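PDB 6B4R: KauB from Pseudomonas aeruginosa PAO1, which probably oxidises aminoaldehydes and other aldehydes to the corresponding acids with NAD(P)+, as an aldehyde dehydrogenase of broad aldehyde specificity. Local coordinates for residues A249-L252 against M253-A256; V345-Q348 against Q349-T352; D282-A285 against A286-A290; T2-R6 against A7-A11; V391-M395 against K396-E400. All blocks are in the same frame, centred on the assembly; numbering follows the deposited sequence.

In the fold
All five contacts are made within one or two turns at or near a helix, but they differ with their place in the fold. Interactions 1, 2, 3 and 5 are partly buried; interaction 4 alone is a surface contact. Interaction 1 lies in the middle of helix 246-258, one side on the parallel strands 239-243 and 263-267 and another on a neighbouring subunit, and adds an amide-aromatic contact. Interactions 2, 3 and 4 sit at helix starts capped by Asp346, Asp282 and Thr5; interaction 2 lies near the potassium ion, and 3 packs between helix 315-326 and strand 430-434. In interaction 5 an arginine ties a one-turn helix to a beta turn, and Lys396 touches helix 347-362, which interaction 2 begins.

Interaction 1: A249-L252 against M253-A256; sequences AKQL and MVYA
Gln251 lies against the ring of Tyr255 one turn further along helix 246-258. Its CG stands anti to the backbone N (chi1 -177°) and the chain then bends at chi2 (59°), which swings the carboxamide across the aromatic ring. Gln251 OE1 lies over one face of the Tyr255 ring, displaced toward the rim, 3.3 Å from CE1. Gln251 CG follows at 3.6 Å from Tyr255 CZ, so the aliphatic part of the side chain shares the contact with the amide, whose plane is tilted 30° from the ring. In the backbone, Tyr255 N donates to Gln251 O at 3.1 Å in a nearly straight helical bond, and Ala256 N to Leu252 O repeats the pattern at 3.1 Å.

The compact side is apolar. Leu252 CD2 approaches Tyr255 CD2 at 4.1 Å, and both side chains press on Ala232 of helix 224-233. Leu252 also reaches Leu240 and Phe242 of strand 239-243, while Ala249 and Ala256 rest on strand 263-267. The looser side, only partly exposed, carries Gln251, Val254 and the long Lys250 chain; Lys250 and Val254 also meet the backbone of a neighbouring subunit, as does the buried, extended Met253. This is the helix of a beta-alpha-beta unit, consistent with the Rossmann-like coenzyme domain of aldehyde dehydrogenases.

An amide oxygen over an electron-rich ring face gains little electrostatically, so the pair is probably held chiefly by dispersion and by the contact of CG and CD, while helical bonds fix the spacing.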
loop_
_atom_site.group_PDB
_atom_site.type_symbol
_atom_site.label_atom_id
_atom_site.label_comp_id
_atom_site.label_asym_id
_atom_site.label_seq_id
_atom_site.Cartn_x
_atom_site.Cartn_y
_atom_site.Cartn_z
ATOM N N ALA A 249 -21.949 6.553 -23.723
ATOM C CA ALA A 249 -21.397 6.708 -22.383
ATOM C C ALA A 249 -21.991 7.925 -21.682
ATOM O O ALA A 249 -22.346 7.865 -20.505
ATOM C CB ALA A 249 -19.883 6.820 -22.446
ATOM N N LYS A 250 -22.097 9.029 -22.414
ATOM C CA LYS A 250 -22.719 10.235 -21.886
ATOM C C LYS A 250 -24.181 9.974 -21.547
ATOM O O LYS A 250 -24.674 10.409 -20.508
ATOM C CB LYS A 250 -22.616 11.377 -22.897
ATOM C CG LYS A 250 -21.245 12.015 -23.006
ATOM C CD LYS A 250 -21.248 13.122 -24.052
ATOM C CE LYS A 250 -19.878 13.768 -24.190
ATOM N NZ LYS A 250 -19.858 14.779 -25.284
ATOM N N GLN A 251 -24.866 9.256 -22.433
ATOM C CA GLN A 251 -26.283 8.953 -22.258
ATOM C C GLN A 251 -26.543 8.133 -20.993
ATOM O O GLN A 251 -27.464 8.429 -20.231
ATOM C CB GLN A 251 -26.826 8.222 -23.488
ATOM C CG GLN A 251 -28.317 7.939 -23.429
ATOM C CD GLN A 251 -29.146 9.202 -23.276
ATOM O OE1 GLN A 251 -29.632 9.513 -22.186
ATOM N NE2 GLN A 251 -29.311 9.938 -24.371
ATOM N N LEU A 252 -25.723 7.109 -20.774
ATOM C CA LEU A 252 -25.845 6.265 -19.590
ATOM C C LEU A 252 -25.677 7.078 -18.312
ATOM O O LEU A 252 -26.339 6.819 -17.308
ATOM C CB LEU A 252 -24.812 5.139 -19.628
ATOM C CG LEU A 252 -24.973 4.109 -20.746
ATOM C CD1 LEU A 252 -23.854 3.086 -20.696
ATOM C CD2 LEU A 252 -26.327 3.430 -20.646
ATOM N N MET A 253 -24.789 8.065 -18.362
ATOM C CA MET A 253 -24.521 8.926 -17.218
ATOM C C MET A 253 -25.738 9.789 -16.902
ATOM O O MET A 253 -25.993 10.125 -15.745
ATOM C CB MET A 253 -23.302 9.802 -17.499
ATOM C CG MET A 253 -22.699 10.449 -16.270
ATOM S SD MET A 253 -21.145 11.287 -16.635
ATOM C CE MET A 253 -20.716 11.897 -15.005
ATOM N N VAL A 254 -26.492 10.139 -17.940
ATOM C CA VAL A 254 -27.743 10.865 -17.769
ATOM C C VAL A 254 -28.792 9.981 -17.089
ATOM O O VAL A 254 -29.477 10.417 -16.159
ATOM C CB VAL A 254 -28.284 11.383 -19.120
ATOM C CG1 VAL A 254 -29.636 12.054 -18.935
ATOM C CG2 VAL A 254 -27.288 12.343 -19.758
ATOM N N TYR A 255 -28.904 8.737 -17.550
ATOM C CA TYR A 255 -29.837 7.774 -16.967
ATOM C C TYR A 255 -29.594 7.568 -15.475
ATOM O O TYR A 255 -30.538 7.412 -14.699
ATOM C CB TYR A 255 -29.747 6.429 -17.691
ATOM C CG TYR A 255 -30.250 6.456 -19.115
ATOM C CD1 TYR A 255 -31.288 7.300 -19.493
ATOM C CD2 TYR A 255 -29.687 5.637 -20.083
ATOM C CE1 TYR A 255 -31.750 7.325 -20.796
ATOM C CE2 TYR A 255 -30.140 5.654 -21.387
ATOM C CZ TYR A 255 -31.173 6.499 -21.740
ATOM O OH TYR A 255 -31.627 6.517 -23.040
ATOM N N ALA A 256 -28.325 7.569 -15.080
ATOM C CA ALA A 256 -27.958 7.408 -13.679
ATOM C C ALA A 256 -28.432 8.596 -12.857
ATOM O O ALA A 256 -28.909 8.435 -11.735
ATOM C CB ALA A 256 -26.461 7.248 -13.549
#

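Interaction 2: V345-Q348 against Q349-T352; sequences VDTQ and QMNT
Asp346 caps the helix that begins at Thr347 by accepting the backbone N-H of Gln349. Gln349 N lies 2.8 Å from Asp346 OD2, and the donor meets that oxygen nearly along its C-O direction. The torsion that holds CG between the backbone N and the carbonyl carbon (chi1 57°) folds the carboxylate back over the first turn. Its other oxygen, OD1, forms a salt bridge with Lys195, one of the residues around the bound potassium ion.

Backbone bonds carry the helix onward: Met350 N to Asp346 O at 3.2 Å, then Asn351 N to Thr347 O at 2.9 Å. Gln348 O accepts twice, from Thr352 N and from Thr352 OG1, both at 3.1 Å, and the two donors approach from opposite faces of the carbonyl plane.

Side-chain packing is slight. Val345 CG1 touches Gln349 CB at 3.7 Å, and both side chains also rest on Trp167; Thr347 CG2 is a methyl beside an amide, 3.5 Å from Asn351 ND2.

With one carboxylate oxygen on a helix N-H and the other on a lysine ammonium, Asp346 is probably stabilised as an anion, and it links the helix start to the neighbourhood of the metal ion.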
loop_
_atom_site.group_PDB
_atom_site.type_symbol
_atom_site.label_atom_id
_atom_site.label_comp_id
_atom_site.label_asym_id
_atom_site.label_seq_id
_atom_site.Cartn_x
_atom_site.Cartn_y
_atom_site.Cartn_z
ATOM N N VAL A 345 -17.411 -5.520 -38.405
ATOM C CA VAL A 345 -18.495 -6.182 -37.676
ATOM C C VAL A 345 -19.814 -6.308 -38.462
ATOM O O VAL A 345 -20.495 -7.330 -38.371
ATOM C CB VAL A 345 -18.732 -5.532 -36.286
ATOM C CG1 VAL A 345 -19.227 -4.098 -36.432
ATOM C CG2 VAL A 345 -19.697 -6.370 -35.455
ATOM N N ASP A 346 -20.165 -5.285 -39.239
ATOM C CA ASP A 346 -21.380 -5.334 -40.057
ATOM C C ASP A 346 -21.359 -4.347 -41.225
ATOM O O ASP A 346 -20.355 -3.676 -41.466
ATOM C CB ASP A 346 -22.645 -5.142 -39.201
ATOM C CG ASP A 346 -22.644 -3.834 -38.416
ATOM O OD1 ASP A 346 -23.414 -3.735 -37.438
ATOM O OD2 ASP A 346 -21.886 -2.905 -38.770
ATOM N N THR A 347 -22.475 -4.265 -41.945
ATOM C CA THR A 347 -22.592 -3.370 -43.092
ATOM C C THR A 347 -22.554 -1.904 -42.663
ATOM O O THR A 347 -21.906 -1.074 -43.304
ATOM C CB THR A 347 -23.887 -3.644 -43.890
ATOM O OG1 THR A 347 -23.855 -4.978 -44.412
ATOM C CG2 THR A 347 -24.030 -2.661 -45.044
ATOM N N GLN A 348 -23.247 -1.598 -41.569
ATOM C CA GLN A 348 -23.309 -0.240 -41.037
ATOM C C GLN A 348 -21.926 0.297 -40.675
ATOM O O GLN A 348 -21.595 1.445 -40.977
ATOM C CB GLN A 348 -24.217 -0.194 -39.808
ATOM C CG GLN A 348 -24.301 1.173 -39.150
ATOM C CD GLN A 348 -25.094 1.151 -37.858
ATOM O OE1 GLN A 348 -25.531 0.094 -37.401
ATOM N NE2 GLN A 348 -25.284 2.322 -37.260
ATOM N N GLN A 349 -21.126 -0.538 -40.022
ATOM C CA GLN A 349 -19.777 -0.154 -39.635
ATOM C C GLN A 349 -18.916 0.055 -40.874
ATOM O O GLN A 349 -18.096 0.973 -40.922
ATOM C CB GLN A 349 -19.152 -1.218 -38.729
ATOM C CG GLN A 349 -17.779 -0.850 -38.187
ATOM C CD GLN A 349 -17.827 0.302 -37.197
ATOM O OE1 GLN A 349 -18.830 0.506 -36.510
ATOM N NE2 GLN A 349 -16.741 1.065 -37.123
ATOM N N MET A 350 -19.117 -0.797 -41.876
ATOM C CA MET A 350 -18.380 -0.695 -43.132
ATOM C C MET A 350 -18.672 0.624 -43.839
ATOM O O MET A 350 -17.755 1.306 -44.300
ATOM C CB MET A 350 -18.723 -1.866 -44.053
ATOM C CG MET A 350 -17.907 -1.889 -45.335
ATOM S SD MET A 350 -18.481 -3.117 -46.523
ATOM C CE MET A 350 -20.150 -2.542 -46.825
ATOM N N ASN A 351 -19.953 0.974 -43.920
ATOM C CA ASN A 351 -20.375 2.219 -44.556
ATOM C C ASN A 351 -19.810 3.439 -43.845
ATOM O O ASN A 351 -19.441 4.425 -44.482
ATOM C CB ASN A 351 -21.901 2.309 -44.610
ATOM C CG ASN A 351 -22.514 1.256 -45.508
ATOM O OD1 ASN A 351 -21.893 0.810 -46.471
ATOM N ND2 ASN A 351 -23.740 0.852 -45.196
ATOM N N THR A 352 -19.748 3.365 -42.522
ATOM C CA THR A 352 -19.173 4.435 -41.721
ATOM C C THR A 352 -17.686 4.597 -42.031
ATOM O O THR A 352 -17.202 5.715 -42.221
ATOM C CB THR A 352 -19.377 4.171 -40.221
ATOM O OG1 THR A 352 -20.774 4.252 -39.911
ATOM C CG2 THR A 352 -18.616 5.188 -39.385
#

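Interaction 3: D282-A285 against A286-A290; sequences DLKA and AAEAA
Lys284 and Glu288 run side by side along one flank of helix 283-295, one turn apart and pointing the same way. Glu288 starts close to the backbone: CB lies 3.7 Å from Lys284 O, and CG settles 3.2 Å from the same oxygen. CG is placed there by a first torsion that sets it beside its own backbone N (chi1 -63°). The chain bends at chi2 (-72°) and turns the carboxylate to the lysine. At the tip, Glu288 OE2 comes to 3.9 Å from Lys284 CE and 4.1 Å from NZ; this is an attraction of opposite charges that falls short of a salt bridge. Lys284 O meanwhile accepts from Glu288 N at 3.0 Å, so the backbone joins the two more firmly than their charges.

At the N-cap, Asp282 OD1 takes Ala285 N at 3.1 Å, with the donor well above the carboxylate plane, and Lys284 N in a weaker, more bent bond. Asp282 O receives Ala286 N at 2.9 Å.

In the chain the helix lies between strands 273-276 and 307-311, parallel neighbours in the sheet of strand 430-434, consistent with the catalytic domain of aldehyde dehydrogenases. Ala286 and Ala289 pack on Trp434 of strand 430-434, Ala287 meets Phe318 and Leu321 of helix 315-326, and Leu283 also touches Phe318. Glu288 reaches Ala325 farther along that helix, whereas Lys284 lies on the exposed side.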
loop_
_atom_site.group_PDB
_atom_site.type_symbol
_atom_site.label_atom_id
_atom_site.label_comp_id
_atom_site.label_asym_id
_atom_site.label_seq_id
_atom_site.Cartn_x
_atom_site.Cartn_y
_atom_site.Cartn_z
ATOM N N ASP A 282 14.763 1.887 -33.047
ATOM C CA ASP A 282 14.675 1.097 -34.269
ATOM C C ASP A 282 13.521 1.613 -35.121
ATOM O O ASP A 282 12.355 1.351 -34.822
ATOM C CB ASP A 282 14.463 -0.381 -33.927
ATOM C CG ASP A 282 14.578 -1.296 -35.140
ATOM O OD1 ASP A 282 14.456 -0.813 -36.285
ATOM O OD2 ASP A 282 14.788 -2.512 -34.944
ATOM N N LEU A 283 13.850 2.339 -36.184
ATOM C CA LEU A 283 12.831 2.888 -37.075
ATOM C C LEU A 283 12.026 1.792 -37.762
ATOM O O LEU A 283 10.823 1.941 -37.973
ATOM C CB LEU A 283 13.459 3.815 -38.115
ATOM C CG LEU A 283 13.821 5.209 -37.601
ATOM C CD1 LEU A 283 14.522 6.022 -38.678
ATOM C CD2 LEU A 283 12.570 5.922 -37.110
ATOM N N LYS A 284 12.688 0.691 -38.101
ATOM C CA LYS A 284 12.010 -0.423 -38.751
ATOM C C LYS A 284 10.993 -1.058 -37.809
ATOM O O LYS A 284 9.875 -1.367 -38.211
ATOM C CB LYS A 284 13.014 -1.471 -39.233
ATOM C CG LYS A 284 12.561 -2.211 -40.484
ATOM C CD LYS A 284 12.620 -3.721 -40.307
ATOM C CE LYS A 284 12.048 -4.438 -41.523
ATOM N NZ LYS A 284 12.071 -5.918 -41.368
ATOM N N ALA A 285 11.387 -1.239 -36.552
ATOM C CA ALA A 285 10.499 -1.812 -35.546
ATOM C C ALA A 285 9.334 -0.874 -35.237
ATOM O O ALA A 285 8.202 -1.317 -35.022
ATOM C CB ALA A 285 11.276 -2.135 -34.276
ATOM N N ALA A 286 9.620 0.423 -35.213
ATOM C CA ALA A 286 8.588 1.430 -34.993
ATOM C C ALA A 286 7.598 1.458 -36.155
ATOM O O ALA A 286 6.406 1.686 -35.958
ATOM C CB ALA A 286 9.217 2.800 -34.795
ATOM N N ALA A 287 8.101 1.217 -37.362
ATOM C CA ALA A 287 7.260 1.189 -38.553
ATOM C C ALA A 287 6.350 -0.035 -38.559
ATOM O O ALA A 287 5.197 0.042 -38.981
ATOM C CB ALA A 287 8.118 1.215 -39.804
ATOM N N GLU A 288 6.875 -1.164 -38.095
ATOM C CA GLU A 288 6.085 -2.385 -38.002
ATOM C C GLU A 288 4.986 -2.215 -36.959
ATOM O O GLU A 288 3.839 -2.612 -37.175
ATOM C CB GLU A 288 6.974 -3.579 -37.638
ATOM C CG GLU A 288 8.042 -3.918 -38.671
ATOM C CD GLU A 288 7.472 -4.534 -39.936
ATOM O OE1 GLU A 288 6.265 -4.866 -39.960
ATOM O OE2 GLU A 288 8.238 -4.692 -40.911
ATOM N N ALA A 289 5.348 -1.609 -35.832
ATOM C CA ALA A 289 4.410 -1.367 -34.743
ATOM C C ALA A 289 3.322 -0.381 -35.149
ATOM O O ALA A 289 2.165 -0.534 -34.758
ATOM C CB ALA A 289 5.150 -0.861 -33.513
ATOM N N ALA A 290 3.697 0.628 -35.929
ATOM C CA ALA A 290 2.748 1.636 -36.394
ATOM C C ALA A 290 1.678 1.016 -37.286
ATOM O O ALA A 290 0.489 1.290 -37.123
ATOM C CB ALA A 290 3.475 2.748 -37.134
#

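Interaction 4: T2-R6 against A7-A11; sequences TTLTR and ADWEA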
loop_
_atom_site.group_PDB
_atom_site.type_symbol
_atom_site.label_atom_id
_atom_site.label_comp_id
_atom_site.label_asym_id
_atom_site.label_seq_id
_atom_site.Cartn_x
_atom_site.Cartn_y
_atom_site.Cartn_z
ATOM N N THR A 2 -0.416 -32.638 -36.132
ATOM C CA THR A 2 -1.678 -32.162 -36.692
ATOM C C THR A 2 -1.697 -30.647 -36.882
ATOM O O THR A 2 -0.988 -29.917 -36.190
ATOM C CB THR A 2 -2.857 -32.546 -35.789
ATOM O OG1 THR A 2 -2.717 -31.902 -34.516
ATOM C CG2 THR A 2 -2.905 -34.053 -35.587
ATOM N N THR A 3 -2.521 -30.181 -37.816
ATOM C CA THR A 3 -2.661 -28.749 -38.074
ATOM C C THR A 3 -4.061 -28.393 -38.568
ATOM O O THR A 3 -4.494 -28.861 -39.621
ATOM C CB THR A 3 -1.628 -28.253 -39.106
ATOM O OG1 THR A 3 -0.304 -28.494 -38.614
ATOM C CG2 THR A 3 -1.800 -26.763 -39.360
ATOM N N LEU A 4 -4.767 -27.566 -37.803
ATOM C CA LEU A 4 -6.094 -27.106 -38.195
ATOM C C LEU A 4 -6.023 -26.195 -39.417
ATOM O O LEU A 4 -5.282 -25.213 -39.427
ATOM C CB LEU A 4 -6.780 -26.376 -37.039
ATOM C CG LEU A 4 -7.448 -27.240 -35.968
ATOM C CD1 LEU A 4 -8.164 -26.366 -34.958
ATOM C CD2 LEU A 4 -8.424 -28.200 -36.605
ATOM N N THR A 5 -6.796 -26.529 -40.447
ATOM C CA THR A 5 -6.827 -25.735 -41.670
ATOM C C THR A 5 -8.092 -24.889 -41.737
ATOM O O THR A 5 -8.904 -24.896 -40.809
ATOM C CB THR A 5 -6.776 -26.625 -42.926
ATOM O OG1 THR A 5 -8.032 -27.297 -43.094
ATOM C CG2 THR A 5 -5.658 -27.652 -42.811
ATOM N N ARG A 6 -8.257 -24.168 -42.841
ATOM C CA ARG A 6 -9.460 -23.378 -43.077
ATOM C C ARG A 6 -10.687 -24.277 -43.167
ATOM O O ARG A 6 -11.731 -23.979 -42.586
ATOM C CB ARG A 6 -9.320 -22.564 -44.363
ATOM C CG ARG A 6 -10.580 -21.811 -44.756
ATOM C CD ARG A 6 -10.422 -21.103 -46.094
ATOM N NE ARG A 6 -10.267 -22.037 -47.205
ATOM C CZ ARG A 6 -9.104 -22.350 -47.767
ATOM N NH1 ARG A 6 -7.981 -21.800 -47.325
ATOM N NH2 ARG A 6 -9.063 -23.210 -48.776
ATOM N N ALA A 7 -10.549 -25.382 -43.893
ATOM C CA ALA A 7 -11.642 -26.329 -44.086
ATOM C C ALA A 7 -12.102 -26.935 -42.765
ATOM O O ALA A 7 -13.289 -27.201 -42.575
ATOM C CB ALA A 7 -11.220 -27.429 -45.054
ATOM N N ASP A 8 -11.154 -27.154 -41.858
ATOM C CA ASP A 8 -11.453 -27.713 -40.543
ATOM C C ASP A 8 -12.318 -26.772 -39.711
ATOM O O ASP A 8 -13.271 -27.202 -39.059
ATOM C CB ASP A 8 -10.158 -28.032 -39.795
ATOM C CG ASP A 8 -9.380 -29.168 -40.434
ATOM O OD1 ASP A 8 -10.019 -30.120 -40.932
ATOM O OD2 ASP A 8 -8.132 -29.106 -40.443
ATOM N N TRP A 9 -11.982 -25.486 -39.737
ATOM C CA TRP A 9 -12.740 -24.483 -38.997
ATOM C C TRP A 9 -14.125 -24.263 -39.599
ATOM O O TRP A 9 -15.096 -24.045 -38.872
ATOM C CB TRP A 9 -11.973 -23.161 -38.930
ATOM C CG TRP A 9 -10.882 -23.150 -37.902
ATOM C CD1 TRP A 9 -9.535 -23.130 -38.130
ATOM C CD2 TRP A 9 -11.048 -23.159 -36.480
ATOM N NE1 TRP A 9 -8.854 -23.122 -36.937
ATOM C CE2 TRP A 9 -9.760 -23.142 -35.909
ATOM C CE3 TRP A 9 -12.161 -23.182 -35.634
ATOM C CZ2 TRP A 9 -9.555 -23.145 -34.531
ATOM C CZ3 TRP A 9 -11.956 -23.186 -34.267
ATOM C CH2 TRP A 9 -10.663 -23.168 -33.728
ATOM N N GLU A 10 -14.210 -24.316 -40.925
ATOM C CA GLU A 10 -15.488 -24.174 -41.615
ATOM C C GLU A 10 -16.426 -25.334 -41.280
ATOM O O GLU A 10 -17.618 -25.132 -41.048
ATOM C CB GLU A 10 -15.277 -24.076 -43.128
ATOM C CG GLU A 10 -14.597 -22.790 -43.579
ATOM C CD GLU A 10 -14.293 -22.774 -45.068
ATOM O OE1 GLU A 10 -14.435 -23.829 -45.722
ATOM O OE2 GLU A 10 -13.913 -21.701 -45.584
ATOM N N ALA A 11 -15.877 -26.545 -41.250
ATOM C CA ALA A 11 -16.654 -27.732 -40.907
ATOM C C ALA A 11 -17.136 -27.654 -39.464
ATOM O O ALA A 11 -18.232 -28.113 -39.136
ATOM C CB ALA A 11 -15.827 -28.991 -41.120
HETATM O O HOH W 1 -8.350 -29.907 -43.745
#
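Thr5, with an extended backbone (phi -104°, psi -177°), turns the chain into helix 6-15 and exchanges bonds with Asp8 three residues on. Thr5 N donates to Asp8 OD2 at 2.9 Å in a nearly straight bond on the anti side, somewhat out of the carboxylate plane. The return bond, Asp8 N to Thr5 OG1, is weak at 3.4 Å; OG1 is available for it because it stands between the backbone N and the carbonyl carbon (chi1 73°). A water 2.7 Å from Thr5 OG1 also makes a weak bond to Asp8 OD1.

Leu4 straddles two partners of the first turn. Leu4 CD2 packs on Asp8 CB at 3.6 Å, while its CD1 reaches Trp9 CZ2 at 3.5 Å, the leucine and tryptophan side chains crossing at about a right angle. Trp9 continues onto Glu99 and Leu103 of helix 98-109. Along the next flank Arg6 and Glu10 run in the same direction, with Glu10 OE2 3.4 Å from Arg6 CG and the charged ends not in contact; the guanidinium forms its salt bridge with Asp336 instead.

The reciprocal Thr5-Asp8 bonds make a capping box, and Leu4 and Trp9 form the accompanying hydrophobic staple, at the start of the N-terminal helix on the protein surface.

Interaction 5: V391-M395 against K396-E400; sequences VTNAM and KIARE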
loop_
_atom_site.group_PDB
_atom_site.type_symbol
_atom_site.label_atom_id
_atom_site.label_comp_id
_atom_site.label_asym_id
_atom_site.label_seq_id
_atom_site.Cartn_x
_atom_site.Cartn_y
_atom_site.Cartn_z
ATOM N N VAL A 391 -2.002 14.830 -43.369
ATOM C CA VAL A 391 -3.162 15.120 -42.542
ATOM C C VAL A 391 -2.801 16.155 -41.483
ATOM O O VAL A 391 -1.705 16.125 -40.925
ATOM C CB VAL A 391 -3.679 13.836 -41.851
ATOM C CG1 VAL A 391 -4.969 14.109 -41.095
ATOM C CG2 VAL A 391 -3.889 12.731 -42.873
ATOM N N THR A 392 -3.719 17.081 -41.224
ATOM C CA THR A 392 -3.562 18.015 -40.118
ATOM C C THR A 392 -4.512 17.614 -38.999
ATOM O O THR A 392 -5.516 16.944 -39.240
ATOM C CB THR A 392 -3.854 19.466 -40.542
ATOM O OG1 THR A 392 -5.234 19.591 -40.910
ATOM C CG2 THR A 392 -2.976 19.866 -41.718
ATOM N N ASN A 393 -4.203 18.034 -37.777
ATOM C CA ASN A 393 -4.993 17.643 -36.615
ATOM C C ASN A 393 -6.328 18.387 -36.524
ATOM O O ASN A 393 -6.987 18.375 -35.486
ATOM C CB ASN A 393 -4.185 17.835 -35.329
ATOM C CG ASN A 393 -4.746 17.045 -34.163
ATOM O OD1 ASN A 393 -5.127 15.884 -34.311
ATOM N ND2 ASN A 393 -4.821 17.680 -33.002
ATOM N N ALA A 394 -6.721 19.034 -37.617
ATOM C CA ALA A 394 -7.982 19.763 -37.666
ATOM C C ALA A 394 -8.964 19.066 -38.599
ATOM O O ALA A 394 -10.171 19.304 -38.535
ATOM C CB ALA A 394 -7.745 21.193 -38.121
ATOM N N MET A 395 -8.436 18.204 -39.462
ATOM C CA MET A 395 -9.259 17.448 -40.399
ATOM C C MET A 395 -10.203 16.500 -39.666
ATOM O O MET A 395 -9.959 16.130 -38.516
ATOM C CB MET A 395 -8.381 16.666 -41.378
ATOM C CG MET A 395 -7.539 17.541 -42.285
ATOM S SD MET A 395 -6.524 16.583 -43.425
ATOM C CE MET A 395 -5.725 17.891 -44.356
ATOM N N LYS A 396 -11.281 16.113 -40.340
ATOM C CA LYS A 396 -12.309 15.275 -39.734
ATOM C C LYS A 396 -11.781 13.888 -39.365
ATOM O O LYS A 396 -12.118 13.347 -38.312
ATOM C CB LYS A 396 -13.519 15.152 -40.666
ATOM C CG LYS A 396 -14.699 14.415 -40.057
ATOM C CD LYS A 396 -15.819 14.227 -41.066
ATOM C CE LYS A 396 -17.029 13.562 -40.427
ATOM N NZ LYS A 396 -18.079 13.225 -41.428
ATOM N N ILE A 397 -10.945 13.322 -40.229
ATOM C CA ILE A 397 -10.409 11.982 -40.007
ATOM C C ILE A 397 -9.324 11.956 -38.930
ATOM O O ILE A 397 -8.861 10.887 -38.532
ATOM C CB ILE A 397 -9.830 11.380 -41.303
ATOM C CG1 ILE A 397 -8.675 12.238 -41.825
ATOM C CG2 ILE A 397 -10.913 11.241 -42.361
ATOM C CD1 ILE A 397 -7.992 11.653 -43.044
ATOM N N ALA A 398 -8.921 13.134 -38.463
ATOM C CA ALA A 398 -7.871 13.235 -37.455
ATOM C C ALA A 398 -8.439 13.485 -36.062
ATOM O O ALA A 398 -7.807 13.153 -35.060
ATOM C CB ALA A 398 -6.881 14.330 -37.826
ATOM N N ARG A 399 -9.633 14.064 -36.002
ATOM C CA ARG A 399 -10.240 14.411 -34.723
ATOM C C ARG A 399 -11.326 13.430 -34.298
ATOM O O ARG A 399 -11.596 13.268 -33.108
ATOM C CB ARG A 399 -10.808 15.829 -34.770
ATOM C CG ARG A 399 -9.783 16.882 -35.150
ATOM C CD ARG A 399 -10.245 18.270 -34.746
ATOM N NE ARG A 399 -10.441 18.373 -33.304
ATOM C CZ ARG A 399 -9.474 18.660 -32.438
ATOM N NH1 ARG A 399 -8.237 18.871 -32.869
ATOM N NH2 ARG A 399 -9.743 18.734 -31.142
ATOM N N GLU A 400 -11.949 12.779 -35.272
ATOM C CA GLU A 400 -13.054 11.873 -34.983
ATOM C C GLU A 400 -12.599 10.422 -34.993
ATOM O O GLU A 400 -11.774 10.025 -35.818
ATOM C CB GLU A 400 -14.195 12.081 -35.981
ATOM C CG GLU A 400 -14.757 13.492 -35.981
ATOM C CD GLU A 400 -15.993 13.631 -36.844
ATOM O OE1 GLU A 400 -16.503 12.595 -37.323
ATOM O OE2 GLU A 400 -16.456 14.775 -37.044
#
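Arg399 reaches back over the turn to the backbone of Asn393. Arg399 NH1 donates to Asn393 O at 2.9 Å, with the acceptor at the guanidinium edge and in its plane, and the bond lies almost in line with the carbonyl. A bend at chi3 (61°) brings the group there, with Arg399 CG 3.2 Å from Asn393 O. Beside it Ala398 CB fits against Thr392 O at 3.3 Å and against Val391 CG1 at 3.8 Å. Met395 O accepts Ala398 N at 3.2 Å from well above the carbonyl plane, and Arg399 N more weakly.

The chain here joins two parallel strands, 382-389 and 406-412, through a type I beta turn from Thr392 to Met395 and the single helical turn 396-399. Met395 occupies the N-cap position, but Asp363 OD2 accepts from Lys396 N. Met395 SD stretches back across the turn to take a weak bond from Thr392 N at 3.6 Å.

Further out, Asp424 fixes both sides of the arginine bond: its carboxylate pairs with Arg399 NH1, and its carbonyl O accepts from Asn393 ND2. Asn393 OD1 is held by Arg307. Lys271 donates to the carbonyls of Ile397, within the turn, and Glu400, just after it.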